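Local coordinates for probable transcriptional regulator (Pseudomonas aeruginosa PAO1, PDB 2GEN), which probably binds cis-regulatory DNA as a dimeric transcriptional regulator of the TetR family, at residues A[18-23]-A[31-36]; A[12-17]-A[99-104]; A[55-60]-A[118-123]; A[89-94]-A[160-165]. All coordinates share one frame; numbering follows the deposited sequence.

Interaction 1: residues A[18-23]-A[31-36]; sequences ACFSEH and EMIRDR
C19 and I33 mark the nearest approach of the backbones of 18-23 and 31-36, two helical segments whose axes come within 10.2 Å at 121° between their N-to-C directions. R36 makes the largest share of the contact, its side chain inserted as a knob among A18, C19, E22 and H23. Its CG stands anti to the backbone N (chi1 -162°) and the chain then bends at chi3, turning NE back past the thiol of C19, with SG and NE 3.6 Å apart. The methylene CD of R36 rests on A18 CB at 3.5 Å, while one face of the guanidinium lies over the backbone of A18 and C19. At its far end R36 NH2 donates to E22 OE1 over 2.7 Å, a bent salt bridge (138° at the hydrogen) that reaches the oxygen from above the carboxylate plane. Helix 30-37 opens the predicted helix-turn-helix of this TetR-family domain, and the salt bridge links helix 9-23 to this first helix of the motif. The ring of H23 meets R36 NH2 tip to tip without a bond. The extended chain of selenomethionine M32 brings SE to 4.7 Å from the H23 ring centroid, an oblique Met-aromatic contact made through selenium. Deeper in, C19 SG packs against M32 CB and I33 CG1, and F20 CE1 reaches I33 CD1 at 4.4 Å, where I33 also touches L44 of helix 41-47.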
loop_
_atom_site.group_PDB
_atom_site.type_symbol
_atom_site.label_atom_id
_atom_site.label_comp_id
_atom_site.label_asym_id
_atom_site.label_seq_id
_atom_site.Cartn_x
_atom_site.Cartn_y
_atom_site.Cartn_z
ATOM N N ALA A 18 19.337 1.305 11.192
ATOM C CA ALA A 18 19.128 1.431 12.633
ATOM C C ALA A 18 18.951 2.908 13.029
ATOM O O ALA A 18 18.041 3.242 13.796
ATOM C CB ALA A 18 20.307 0.810 13.377
ATOM N N CYS A 19 19.791 3.780 12.460
ATOM C CA CYS A 19 19.702 5.229 12.713
ATOM C C CYS A 19 18.375 5.782 12.230
ATOM O O CYS A 19 17.679 6.465 12.977
ATOM C CB CYS A 19 20.859 5.984 12.034
ATOM S SG CYS A 19 22.498 5.652 12.695
ATOM N N PHE A 20 18.015 5.465 10.980
ATOM C CA PHE A 20 16.773 5.945 10.378
ATOM C C PHE A 20 15.540 5.542 11.179
ATOM O O PHE A 20 14.599 6.318 11.308
ATOM C CB PHE A 20 16.610 5.425 8.941
ATOM C CG PHE A 20 17.586 5.989 7.949
ATOM C CD1 PHE A 20 18.264 7.178 8.184
ATOM C CD2 PHE A 20 17.786 5.335 6.738
ATOM C CE1 PHE A 20 19.156 7.690 7.244
ATOM C CE2 PHE A 20 18.657 5.823 5.783
ATOM C CZ PHE A 20 19.358 7.032 6.032
ATOM N N SER A 21 15.554 4.316 11.702
ATOM C CA SER A 21 14.418 3.748 12.431
ATOM C C SER A 21 14.254 4.408 13.790
ATOM O O SER A 21 13.143 4.682 14.207
ATOM C CB SER A 21 14.593 2.235 12.607
ATOM O OG SER A 21 14.756 1.627 11.338
ATOM N N GLU A 22 15.384 4.678 14.438
ATOM C CA GLU A 22 15.422 5.269 15.777
ATOM C C GLU A 22 15.129 6.771 15.755
ATOM O O GLU A 22 14.337 7.274 16.564
ATOM C CB GLU A 22 16.789 5.000 16.392
ATOM C CG GLU A 22 16.963 5.480 17.837
ATOM C CD GLU A 22 18.124 4.779 18.551
ATOM O OE1 GLU A 22 18.774 3.892 17.935
ATOM O OE2 GLU A 22 18.376 5.112 19.734
ATOM N N HIS A 23 15.757 7.486 14.824
ATOM C CA HIS A 23 15.718 8.945 14.831
ATOM C C HIS A 23 14.868 9.550 13.716
ATOM O O HIS A 23 14.530 10.742 13.759
ATOM C CB HIS A 23 17.152 9.504 14.786
ATOM C CG HIS A 23 18.031 8.972 15.876
ATOM N ND1 HIS A 23 17.795 9.225 17.214
ATOM C CD2 HIS A 23 19.134 8.188 15.831
ATOM C CE1 HIS A 23 18.712 8.614 17.944
ATOM N NE2 HIS A 23 19.538 7.980 17.129
ATOM N N GLU A 31 27.104 11.774 10.519
ATOM C CA GLU A 31 27.872 11.525 11.737
ATOM C C GLU A 31 27.319 10.348 12.541
ATOM O O GLU A 31 28.077 9.486 12.999
ATOM C CB GLU A 31 27.924 12.785 12.618
ATOM C CG GLU A 31 28.856 13.876 12.085
ATOM C CD GLU A 31 28.240 14.775 11.006
ATOM O OE1 GLU A 31 27.011 14.716 10.715
ATOM O OE2 GLU A 31 29.017 15.572 10.445
HETATM N N MSE A 32 25.998 10.313 12.699
HETATM C CA MSE A 32 25.330 9.225 13.427
HETATM C C MSE A 32 25.596 7.860 12.772
HETATM O O MSE A 32 25.769 6.857 13.466
HETATM C CB MSE A 32 23.833 9.498 13.548
HETATM C CG MSE A 32 23.554 10.744 14.340
HETATM SE SE MSE A 32 21.710 11.210 14.451
HETATM C CE MSE A 32 21.884 12.988 15.271
ATOM N N ILE A 33 25.662 7.851 11.441
ATOM C CA ILE A 33 25.921 6.629 10.652
ATOM C C ILE A 33 27.361 6.154 10.840
ATOM O O ILE A 33 27.602 4.960 11.041
ATOM C CB ILE A 33 25.541 6.799 9.137
ATOM C CG1 ILE A 33 24.053 7.182 9.009
ATOM C CG2 ILE A 33 25.866 5.524 8.327
ATOM C CD1 ILE A 33 23.588 7.576 7.597
ATOM N N ARG A 34 28.325 7.075 10.817
ATOM C CA ARG A 34 29.703 6.658 11.103
ATOM C C ARG A 34 29.856 6.130 12.531
ATOM O O ARG A 34 30.585 5.164 12.746
ATOM C CB ARG A 34 30.751 7.741 10.777
ATOM C CG ARG A 34 30.604 9.022 11.509
ATOM C CD ARG A 34 31.920 9.489 12.186
ATOM N NE ARG A 34 31.517 10.210 13.381
ATOM C CZ ARG A 34 31.627 11.519 13.578
ATOM N NH1 ARG A 34 32.224 12.300 12.686
ATOM N NH2 ARG A 34 31.158 12.029 14.710
ATOM N N ASP A 35 29.152 6.728 13.490
ATOM C CA ASP A 35 29.280 6.321 14.892
ATOM C C ASP A 35 28.637 4.954 15.161
ATOM O O ASP A 35 29.170 4.136 15.932
ATOM C CB ASP A 35 28.684 7.373 15.838
ATOM C CG ASP A 35 29.457 8.705 15.823
ATOM O OD1 ASP A 35 30.619 8.757 15.347
ATOM O OD2 ASP A 35 28.889 9.707 16.301
ATOM N N ARG A 36 27.492 4.706 14.530
ATOM C CA ARG A 36 26.871 3.388 14.628
ATOM C C ARG A 36 27.598 2.327 13.811
ATOM O O ARG A 36 27.667 1.173 14.232
ATOM C CB ARG A 36 25.393 3.424 14.244
ATOM C CG ARG A 36 24.644 2.197 14.745
ATOM C CD ARG A 36 23.167 2.377 14.605
ATOM N NE ARG A 36 22.637 3.425 15.472
ATOM C CZ ARG A 36 21.708 3.234 16.403
ATOM N NH1 ARG A 36 21.194 2.024 16.608
ATOM N NH2 ARG A 36 21.290 4.263 17.126
#

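Interaction 2: residues A[12-17]-A[99-104]; sequences ILQAAL and PDWARF
L17 fills the middle of its contact with D100, W101 and F104, and its branches can be followed outward from the backbone. CB points toward helix 99-114, and CG stands anti to the backbone N (chi1 171°), placing the fork of the side chain before the first turn of that helix. From the fork, CD1 takes one course: it lies 3.7 Å from D100 O and 4.0 Å from F104 CB, bridging residues one turn apart. CD2 takes the other, meeting W101 CB at 3.7 Å and the CG of the indole only slightly farther off, with the L17 and W101 side chains crossing at about a right angle. The two helical segments themselves run at 76° to each other, their axes 10.9 Å apart at closest approach. This is a junction between the first helix of the TetR-type DNA-binding domain and the helical body that follows in the chain, and helix 51-76 closes it from another side: L58 touches both L17 and F104. A second, polar approach comes from Q14. Its chain bends at chi2, which starts the turn toward the tryptophan, and OE1 ends 3.2 Å above one face of the indole, offset toward the rim and nearest W101 CZ3. The amide and ring planes are inclined by 46°. W101 NE1 is hydrogen-bonded to L58 O of helix 51-76, which helps to fix the indole. D100, whose CB meets L17 CD1, is also in a salt bridge with R103 NH1, with weak hydrogen-bond geometry.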
loop_
_atom_site.group_PDB
_atom_site.type_symbol
_atom_site.label_atom_id
_atom_site.label_comp_id
_atom_site.label_asym_id
_atom_site.label_seq_id
_atom_site.Cartn_x
_atom_site.Cartn_y
_atom_site.Cartn_z
ATOM N N ILE A 12 27.367 -1.164 6.730
ATOM C CA ILE A 12 27.058 0.270 6.672
ATOM C C ILE A 12 25.557 0.528 6.442
ATOM O O ILE A 12 24.933 1.337 7.145
ATOM C CB ILE A 12 27.924 0.981 5.610
ATOM C CG1 ILE A 12 29.387 1.038 6.103
ATOM C CG2 ILE A 12 27.362 2.357 5.279
ATOM C CD1 ILE A 12 30.401 1.291 5.001
ATOM N N LEU A 13 24.961 -0.183 5.485
ATOM C CA LEU A 13 23.514 -0.059 5.277
ATOM C C LEU A 13 22.681 -0.447 6.501
ATOM O O LEU A 13 21.676 0.195 6.797
ATOM C CB LEU A 13 23.064 -0.836 4.034
ATOM C CG LEU A 13 23.666 -0.320 2.732
ATOM C CD1 LEU A 13 23.153 -1.163 1.581
ATOM C CD2 LEU A 13 23.292 1.188 2.500
ATOM N N GLN A 14 23.089 -1.490 7.228
ATOM C CA GLN A 14 22.317 -1.882 8.396
ATOM C C GLN A 14 22.418 -0.830 9.502
ATOM O O GLN A 14 21.444 -0.574 10.199
ATOM C CB GLN A 14 22.663 -3.307 8.891
ATOM C CG GLN A 14 22.106 -4.457 7.971
ATOM C CD GLN A 14 20.599 -4.302 7.576
ATOM O OE1 GLN A 14 20.262 -3.881 6.442
ATOM N NE2 GLN A 14 19.709 -4.617 8.513
ATOM N N ALA A 15 23.588 -0.212 9.636
ATOM C CA ALA A 15 23.785 0.912 10.569
ATOM C C ALA A 15 22.889 2.081 10.208
ATOM O O ALA A 15 22.217 2.630 11.067
ATOM C CB ALA A 15 25.263 1.366 10.573
ATOM N N ALA A 16 22.886 2.450 8.923
ATOM C CA ALA A 16 22.011 3.512 8.459
ATOM C C ALA A 16 20.542 3.188 8.785
ATOM O O ALA A 16 19.810 4.010 9.346
ATOM C CB ALA A 16 22.225 3.759 6.978
ATOM N N LEU A 17 20.116 1.962 8.489
ATOM C CA LEU A 17 18.754 1.579 8.815
ATOM C C LEU A 17 18.440 1.754 10.317
ATOM O O LEU A 17 17.388 2.282 10.663
ATOM C CB LEU A 17 18.481 0.137 8.353
ATOM C CG LEU A 17 17.153 -0.471 8.809
ATOM C CD1 LEU A 17 15.931 0.281 8.214
ATOM C CD2 LEU A 17 17.139 -1.935 8.389
ATOM N N PRO A 99 11.583 -6.109 9.975
ATOM C CA PRO A 99 10.450 -5.195 10.031
ATOM C C PRO A 99 10.826 -3.728 9.847
ATOM O O PRO A 99 10.091 -2.977 9.175
ATOM C CB PRO A 99 9.832 -5.459 11.407
ATOM C CG PRO A 99 10.907 -6.114 12.192
ATOM C CD PRO A 99 11.720 -6.889 11.231
ATOM N N ASP A 100 11.943 -3.300 10.424
ATOM C CA ASP A 100 12.354 -1.903 10.226
ATOM C C ASP A 100 12.699 -1.623 8.752
ATOM O O ASP A 100 12.327 -0.579 8.190
ATOM C CB ASP A 100 13.524 -1.514 11.150
ATOM C CG ASP A 100 13.101 -1.346 12.613
ATOM O OD1 ASP A 100 11.927 -1.023 12.909
ATOM O OD2 ASP A 100 13.995 -1.537 13.463
ATOM N N TRP A 101 13.410 -2.551 8.119
ATOM C CA TRP A 101 13.706 -2.412 6.707
ATOM C C TRP A 101 12.421 -2.384 5.877
ATOM O O TRP A 101 12.289 -1.573 4.954
ATOM C CB TRP A 101 14.632 -3.538 6.254
ATOM C CG TRP A 101 15.545 -3.194 5.135
ATOM C CD1 TRP A 101 15.477 -2.109 4.296
ATOM C CD2 TRP A 101 16.657 -3.974 4.699
ATOM N NE1 TRP A 101 16.502 -2.164 3.383
ATOM C CE2 TRP A 101 17.247 -3.293 3.605
ATOM C CE3 TRP A 101 17.232 -5.181 5.142
ATOM C CZ2 TRP A 101 18.381 -3.765 2.949
ATOM C CZ3 TRP A 101 18.373 -5.667 4.490
ATOM C CH2 TRP A 101 18.939 -4.954 3.387
ATOM N N ALA A 102 11.450 -3.246 6.202
ATOM C CA ALA A 102 10.155 -3.225 5.466
ATOM C C ALA A 102 9.468 -1.858 5.612
ATOM O O ALA A 102 8.989 -1.275 4.624
ATOM C CB ALA A 102 9.214 -4.347 5.964
ATOM N N ARG A 103 9.404 -1.356 6.849
ATOM C CA ARG A 103 8.794 -0.046 7.102
ATOM C C ARG A 103 9.480 1.014 6.248
ATOM O O ARG A 103 8.819 1.840 5.610
ATOM C CB ARG A 103 8.902 0.292 8.579
ATOM C CG ARG A 103 7.824 1.202 9.050
ATOM C CD ARG A 103 7.963 1.398 10.561
ATOM N NE ARG A 103 7.386 0.265 11.278
ATOM C CZ ARG A 103 8.074 -0.677 11.908
ATOM N NH1 ARG A 103 9.395 -0.637 11.924
ATOM N NH2 ARG A 103 7.430 -1.673 12.521
ATOM N N PHE A 104 10.812 0.965 6.220
ATOM C CA PHE A 104 11.604 1.954 5.499
ATOM C C PHE A 104 11.245 1.906 4.017
ATOM O O PHE A 104 10.960 2.944 3.406
ATOM C CB PHE A 104 13.102 1.697 5.694
ATOM C CG PHE A 104 13.976 2.572 4.846
ATOM C CD1 PHE A 104 14.292 3.886 5.265
ATOM C CD2 PHE A 104 14.506 2.099 3.646
ATOM C CE1 PHE A 104 15.088 4.707 4.480
ATOM C CE2 PHE A 104 15.326 2.909 2.841
ATOM C CZ PHE A 104 15.618 4.239 3.280
#

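Interaction 3: residues A[55-60]-A[118-123]; sequences HGELYL and GERLRA
The guanidinium of R120 is covered on one face by L60 CD1, 3.4 Å above its plane and offset toward the rim, and meets the carboxylate of E57 at its edge. The grip is end-on and two-pronged: NH1 donates to E57 OE2 over 2.7 Å in a fairly straight bond (162°), and NH2 to E57 OE1 over 2.9 Å. Both oxygens are approached on their syn sides but out of the carboxylate plane, the two flat groups being inclined by 49°. E57 bends at chi2, which directs its CD toward the arginine. The Y59 ring also works through its edge, CE2 touching L121 CD1 at 3.7 Å, and L60 CD2 lies 3.9 Å from L121 CB. Buried E57 thus receives both prongs of an exposed arginine, while R53 adds a second salt bridge to OE2; R53 NH2 also lies close to R120 NH1, like charges that the shared carboxylate probably offsets. The two segments run nearly parallel, 3° apart, as helix 118-141 sets its first turns against helix 51-76, the long helix that leaves the TetR family's DNA-binding region. L117 packs on E57 and L60, L13 of helix 9-23 touches E57, and Y59 leans on R109 and V112 of helix 99-114.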
loop_
_atom_site.group_PDB
_atom_site.type_symbol
_atom_site.label_atom_id
_atom_site.label_comp_id
_atom_site.label_asym_id
_atom_site.label_seq_id
_atom_site.Cartn_x
_atom_site.Cartn_y
_atom_site.Cartn_z
ATOM N N HIS A 55 20.781 6.445 1.815
ATOM C CA HIS A 55 19.322 6.262 1.862
ATOM C C HIS A 55 18.785 5.487 0.638
ATOM O O HIS A 55 18.043 4.497 0.791
ATOM C CB HIS A 55 18.660 7.636 1.990
ATOM C CG HIS A 55 17.170 7.610 2.030
ATOM N ND1 HIS A 55 16.394 7.594 0.892
ATOM C CD2 HIS A 55 16.309 7.644 3.071
ATOM C CE1 HIS A 55 15.120 7.604 1.228
ATOM N NE2 HIS A 55 15.041 7.631 2.547
ATOM N N GLY A 56 19.167 5.913 -0.564
ATOM C CA GLY A 56 18.753 5.215 -1.794
ATOM C C GLY A 56 19.363 3.818 -1.926
ATOM O O GLY A 56 18.699 2.883 -2.396
ATOM N N GLU A 57 20.618 3.652 -1.513
ATOM C CA GLU A 57 21.257 2.331 -1.570
ATOM C C GLU A 57 20.563 1.370 -0.596
ATOM O O GLU A 57 20.390 0.167 -0.921
ATOM C CB GLU A 57 22.764 2.399 -1.294
ATOM C CG GLU A 57 23.578 3.219 -2.347
ATOM C CD GLU A 57 23.820 2.485 -3.662
ATOM O OE1 GLU A 57 23.306 1.345 -3.864
ATOM O OE2 GLU A 57 24.526 3.050 -4.528
ATOM N N LEU A 58 20.164 1.884 0.569
ATOM C CA LEU A 58 19.401 1.079 1.538
ATOM C C LEU A 58 18.079 0.584 0.913
ATOM O O LEU A 58 17.673 -0.601 1.072
ATOM C CB LEU A 58 19.149 1.877 2.830
ATOM C CG LEU A 58 18.312 1.192 3.939
ATOM C CD1 LEU A 58 18.988 -0.117 4.403
ATOM C CD2 LEU A 58 18.026 2.132 5.129
ATOM N N TYR A 59 17.418 1.489 0.192
ATOM C CA TYR A 59 16.174 1.158 -0.503
ATOM C C TYR A 59 16.425 0.063 -1.536
ATOM O O TYR A 59 15.741 -0.996 -1.546
ATOM C CB TYR A 59 15.550 2.402 -1.172
ATOM C CG TYR A 59 14.212 2.083 -1.773
ATOM C CD1 TYR A 59 13.047 2.157 -1.011
ATOM C CD2 TYR A 59 14.118 1.661 -3.100
ATOM C CE1 TYR A 59 11.794 1.818 -1.591
ATOM C CE2 TYR A 59 12.901 1.330 -3.670
ATOM C CZ TYR A 59 11.759 1.402 -2.933
ATOM O OH TYR A 59 10.576 1.022 -3.540
ATOM N N LEU A 60 17.392 0.304 -2.415
ATOM C CA LEU A 60 17.659 -0.646 -3.505
ATOM C C LEU A 60 18.101 -2.017 -2.983
ATOM O O LEU A 60 17.733 -3.058 -3.555
ATOM C CB LEU A 60 18.708 -0.098 -4.466
ATOM C CG LEU A 60 18.341 1.186 -5.230
ATOM C CD1 LEU A 60 19.561 1.621 -6.048
ATOM C CD2 LEU A 60 17.140 0.991 -6.157
ATOM N N GLY A 118 17.239 7.227 -9.285
ATOM C CA GLY A 118 15.974 6.959 -9.982
ATOM C C GLY A 118 16.117 6.035 -11.187
ATOM O O GLY A 118 15.271 5.158 -11.413
ATOM N N GLU A 119 17.190 6.227 -11.954
ATOM C CA GLU A 119 17.471 5.415 -13.130
ATOM C C GLU A 119 17.748 3.970 -12.737
ATOM O O GLU A 119 17.263 3.018 -13.384
ATOM C CB GLU A 119 18.678 5.984 -13.889
ATOM C CG GLU A 119 18.347 7.179 -14.784
ATOM C CD GLU A 119 18.202 8.519 -14.037
ATOM O OE1 GLU A 119 18.544 8.615 -12.823
ATOM O OE2 GLU A 119 17.755 9.495 -14.695
ATOM N N ARG A 120 18.533 3.811 -11.671
ATOM C CA ARG A 120 18.886 2.486 -11.182
ATOM C C ARG A 120 17.674 1.780 -10.622
ATOM O O ARG A 120 17.537 0.565 -10.793
ATOM C CB ARG A 120 19.955 2.570 -10.119
ATOM C CG ARG A 120 21.347 2.593 -10.682
ATOM C CD ARG A 120 22.349 2.794 -9.586
ATOM N NE ARG A 120 22.358 1.686 -8.635
ATOM C CZ ARG A 120 22.990 1.698 -7.463
ATOM N NH1 ARG A 120 23.689 2.772 -7.078
ATOM N NH2 ARG A 120 22.921 0.630 -6.666
ATOM N N LEU A 121 16.822 2.538 -9.934
ATOM C CA LEU A 121 15.561 1.994 -9.422
ATOM C C LEU A 121 14.697 1.466 -10.587
ATOM O O LEU A 121 14.182 0.341 -10.520
ATOM C CB LEU A 121 14.806 3.020 -8.562
ATOM C CG LEU A 121 13.419 2.663 -8.000
ATOM C CD1 LEU A 121 13.387 1.249 -7.329
ATOM C CD2 LEU A 121 12.850 3.729 -7.064
ATOM N N ARG A 122 14.579 2.250 -11.659
ATOM C CA ARG A 122 13.815 1.813 -12.843
ATOM C C ARG A 122 14.383 0.538 -13.474
ATOM O O ARG A 122 13.612 -0.389 -13.805
ATOM C CB ARG A 122 13.707 2.916 -13.913
ATOM C CG ARG A 122 12.812 4.095 -13.556
ATOM C CD ARG A 122 12.826 5.153 -14.704
ATOM N NE ARG A 122 12.470 4.572 -16.011
ATOM C CZ ARG A 122 11.230 4.275 -16.413
ATOM N NH1 ARG A 122 10.183 4.477 -15.615
ATOM N NH2 ARG A 122 11.032 3.762 -17.624
ATOM N N ALA A 123 15.706 0.501 -13.669
ATOM C CA ALA A 123 16.387 -0.664 -14.228
ATOM C C ALA A 123 16.243 -1.910 -13.327
ATOM O O ALA A 123 15.978 -3.036 -13.826
ATOM C CB ALA A 123 17.858 -0.341 -14.464
#

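Interaction 4: residues A[89-94]-A[160-165]; sequences TSYIDW and PAHDLA
A water molecule held between Y91 and H162 provides the shortest polar bond of this contact: it donates to H162 O over 2.7 Å and lies 3.0 Å from Y91 OH, joining the phenol to the backbone of the other helix. CG of Y91 stands anti to the backbone N (chi1 180°), which sends the ring out toward helix 150-169, where it passes across the side chain of H162 at about a right angle. The two rings form an edge-to-face pair, centroids 4.8 Å apart and planes at 72°. H162 presents its CD2 edge, 3.5 Å above one face of the tyrosine and offset toward the rim. Around the same phenol ring, the carbonyl oxygen of A161 comes to the edge, while A165 CB sits 3.8 Å from CE2. A161 CB also receives I92 CD1 at 3.8 Å, and the helix axes approach to 10.0 Å in a nearly parallel course, 14° apart. The contact joins helices 80-97 and 150-169 within the helical body, with Y66 and L106 also packing on Y91. On helix 150-169 the imidazole has a second task, for H162 ND1 bonds to D163 OD1 of the second subunit, and D163 bonds back to H162 of that subunit. One histidine therefore presents carbon to a buried tyrosine and nitrogen to the dimer partner, so the hydrogen bond between subunits probably helps to fix the ring's orientation against Y91.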
loop_
_atom_site.group_PDB
_atom_site.type_symbol
_atom_site.label_atom_id
_atom_site.label_comp_id
_atom_site.label_asym_id
_atom_site.label_seq_id
_atom_site.Cartn_x
_atom_site.Cartn_y
_atom_site.Cartn_z
ATOM N N THR A 89 5.190 -16.162 0.317
ATOM C CA THR A 89 6.026 -16.493 1.548
ATOM C C THR A 89 7.330 -15.695 1.574
ATOM O O THR A 89 7.798 -15.359 2.648
ATOM C CB THR A 89 6.323 -17.985 1.649
ATOM O OG1 THR A 89 7.115 -18.385 0.521
ATOM C CG2 THR A 89 5.032 -18.774 1.643
ATOM N N SER A 90 7.957 -15.415 0.421
ATOM C CA SER A 90 9.200 -14.659 0.404
ATOM C C SER A 90 9.004 -13.258 0.975
ATOM O O SER A 90 9.838 -12.760 1.737
ATOM C CB SER A 90 9.823 -14.616 -1.002
ATOM O OG SER A 90 10.159 -15.914 -1.405
ATOM N N TYR A 91 7.874 -12.630 0.621
ATOM C CA TYR A 91 7.625 -11.290 1.089
ATOM C C TYR A 91 7.326 -11.283 2.594
ATOM O O TYR A 91 7.957 -10.529 3.339
ATOM C CB TYR A 91 6.478 -10.649 0.291
ATOM C CG TYR A 91 6.239 -9.279 0.792
ATOM C CD1 TYR A 91 7.200 -8.268 0.573
ATOM C CD2 TYR A 91 5.096 -8.976 1.544
ATOM C CE1 TYR A 91 6.994 -6.963 1.075
ATOM C CE2 TYR A 91 4.886 -7.689 2.044
ATOM C CZ TYR A 91 5.820 -6.703 1.802
ATOM O OH TYR A 91 5.632 -5.439 2.319
ATOM N N ILE A 92 6.445 -12.169 3.032
ATOM C CA ILE A 92 6.009 -12.210 4.432
ATOM C C ILE A 92 7.243 -12.534 5.298
ATOM O O ILE A 92 7.531 -11.829 6.249
ATOM C CB ILE A 92 4.868 -13.226 4.624
ATOM C CG1 ILE A 92 3.585 -12.691 3.952
ATOM C CG2 ILE A 92 4.673 -13.520 6.162
ATOM C CD1 ILE A 92 3.072 -11.414 4.538
ATOM N N ASP A 93 7.989 -13.551 4.892
ATOM C CA ASP A 93 9.177 -13.977 5.692
ATOM C C ASP A 93 10.195 -12.862 5.777
ATOM O O ASP A 93 10.766 -12.650 6.831
ATOM C CB ASP A 93 9.792 -15.213 5.090
ATOM C CG ASP A 93 8.895 -16.428 5.244
ATOM O OD1 ASP A 93 7.872 -16.341 5.995
ATOM O OD2 ASP A 93 9.199 -17.495 4.650
ATOM N N TRP A 94 10.455 -12.173 4.649
ATOM C CA TRP A 94 11.414 -11.091 4.622
ATOM C C TRP A 94 10.966 -9.931 5.560
ATOM O O TRP A 94 11.782 -9.378 6.332
ATOM C CB TRP A 94 11.664 -10.604 3.176
ATOM C CG TRP A 94 12.789 -9.582 3.142
ATOM C CD1 TRP A 94 14.163 -9.831 3.011
ATOM C CD2 TRP A 94 12.649 -8.182 3.282
ATOM N NE1 TRP A 94 14.853 -8.630 3.048
ATOM C CE2 TRP A 94 13.953 -7.610 3.207
ATOM C CE3 TRP A 94 11.545 -7.333 3.447
ATOM C CZ2 TRP A 94 14.166 -6.216 3.309
ATOM C CZ3 TRP A 94 11.767 -5.941 3.528
ATOM C CH2 TRP A 94 13.067 -5.423 3.464
ATOM N N PRO A 160 -2.794 -8.763 -0.954
ATOM C CA PRO A 160 -3.133 -9.044 0.471
ATOM C C PRO A 160 -1.929 -8.999 1.422
ATOM O O PRO A 160 -1.993 -8.347 2.491
ATOM C CB PRO A 160 -3.776 -10.426 0.415
ATOM C CG PRO A 160 -4.463 -10.455 -0.931
ATOM C CD PRO A 160 -3.361 -9.823 -1.812
ATOM N N ALA A 161 -0.830 -9.662 1.054
ATOM C CA ALA A 161 0.379 -9.622 1.847
ATOM C C ALA A 161 0.913 -8.201 2.011
ATOM O O ALA A 161 1.243 -7.817 3.112
ATOM C CB ALA A 161 1.476 -10.560 1.219
ATOM N N HIS A 162 1.011 -7.403 0.932
ATOM C CA HIS A 162 1.417 -6.022 1.048
ATOM C C HIS A 162 0.500 -5.260 2.031
ATOM O O HIS A 162 0.973 -4.474 2.885
ATOM C CB HIS A 162 1.361 -5.329 -0.327
ATOM C CG HIS A 162 2.541 -5.593 -1.205
ATOM N ND1 HIS A 162 2.628 -5.085 -2.497
ATOM C CD2 HIS A 162 3.681 -6.308 -1.004
ATOM C CE1 HIS A 162 3.786 -5.448 -3.033
ATOM N NE2 HIS A 162 4.443 -6.193 -2.152
ATOM N N ASP A 163 -0.802 -5.472 1.870
ATOM C CA ASP A 163 -1.768 -4.733 2.667
ATOM C C ASP A 163 -1.677 -5.125 4.150
ATOM O O ASP A 163 -1.608 -4.243 5.017
ATOM C CB ASP A 163 -3.173 -4.947 2.123
ATOM C CG ASP A 163 -4.168 -3.956 2.686
ATOM O OD1 ASP A 163 -4.139 -2.760 2.263
ATOM O OD2 ASP A 163 -4.960 -4.374 3.551
ATOM N N LEU A 164 -1.682 -6.419 4.442
ATOM C CA LEU A 164 -1.560 -6.889 5.838
ATOM C C LEU A 164 -0.227 -6.436 6.454
ATOM O O LEU A 164 -0.197 -5.970 7.598
ATOM C CB LEU A 164 -1.701 -8.387 5.917
ATOM C CG LEU A 164 -1.907 -8.999 7.324
ATOM C CD1 LEU A 164 -3.080 -8.303 8.045
ATOM C CD2 LEU A 164 -2.178 -10.485 7.236
ATOM N N ALA A 165 0.867 -6.541 5.694
ATOM C CA ALA A 165 2.167 -6.101 6.193
ATOM C C ALA A 165 2.155 -4.624 6.582
ATOM O O ALA A 165 2.619 -4.257 7.666
ATOM C CB ALA A 165 3.244 -6.358 5.161
HETATM O O HOH W 1 3.367 -3.497 2.009
#

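In the fold
Interactions 1 to 3 form a mutually touching cluster at the DNA-binding end, which interaction 4, at the dimer interface, joins through interaction 2. Interactions 1 and 2 share helix 9-23, their centres 10 Å apart, and F20 CD2 meets F104 CE1 at 3.6 Å. Interaction 3 touches both: its H55 CD2 lies 3.5 Å from F104 CE1 of interaction 2, and its L58 CD2 lies 3.6 Å from F20 CD2 of interaction 1. Interaction 4 lies farthest from interaction 1, their centres about 26 Å apart, yet W94 packs on W101, linking it to interaction 2. Interactions 3 and 4 do not touch, their nearest atoms being about 7 Å apart.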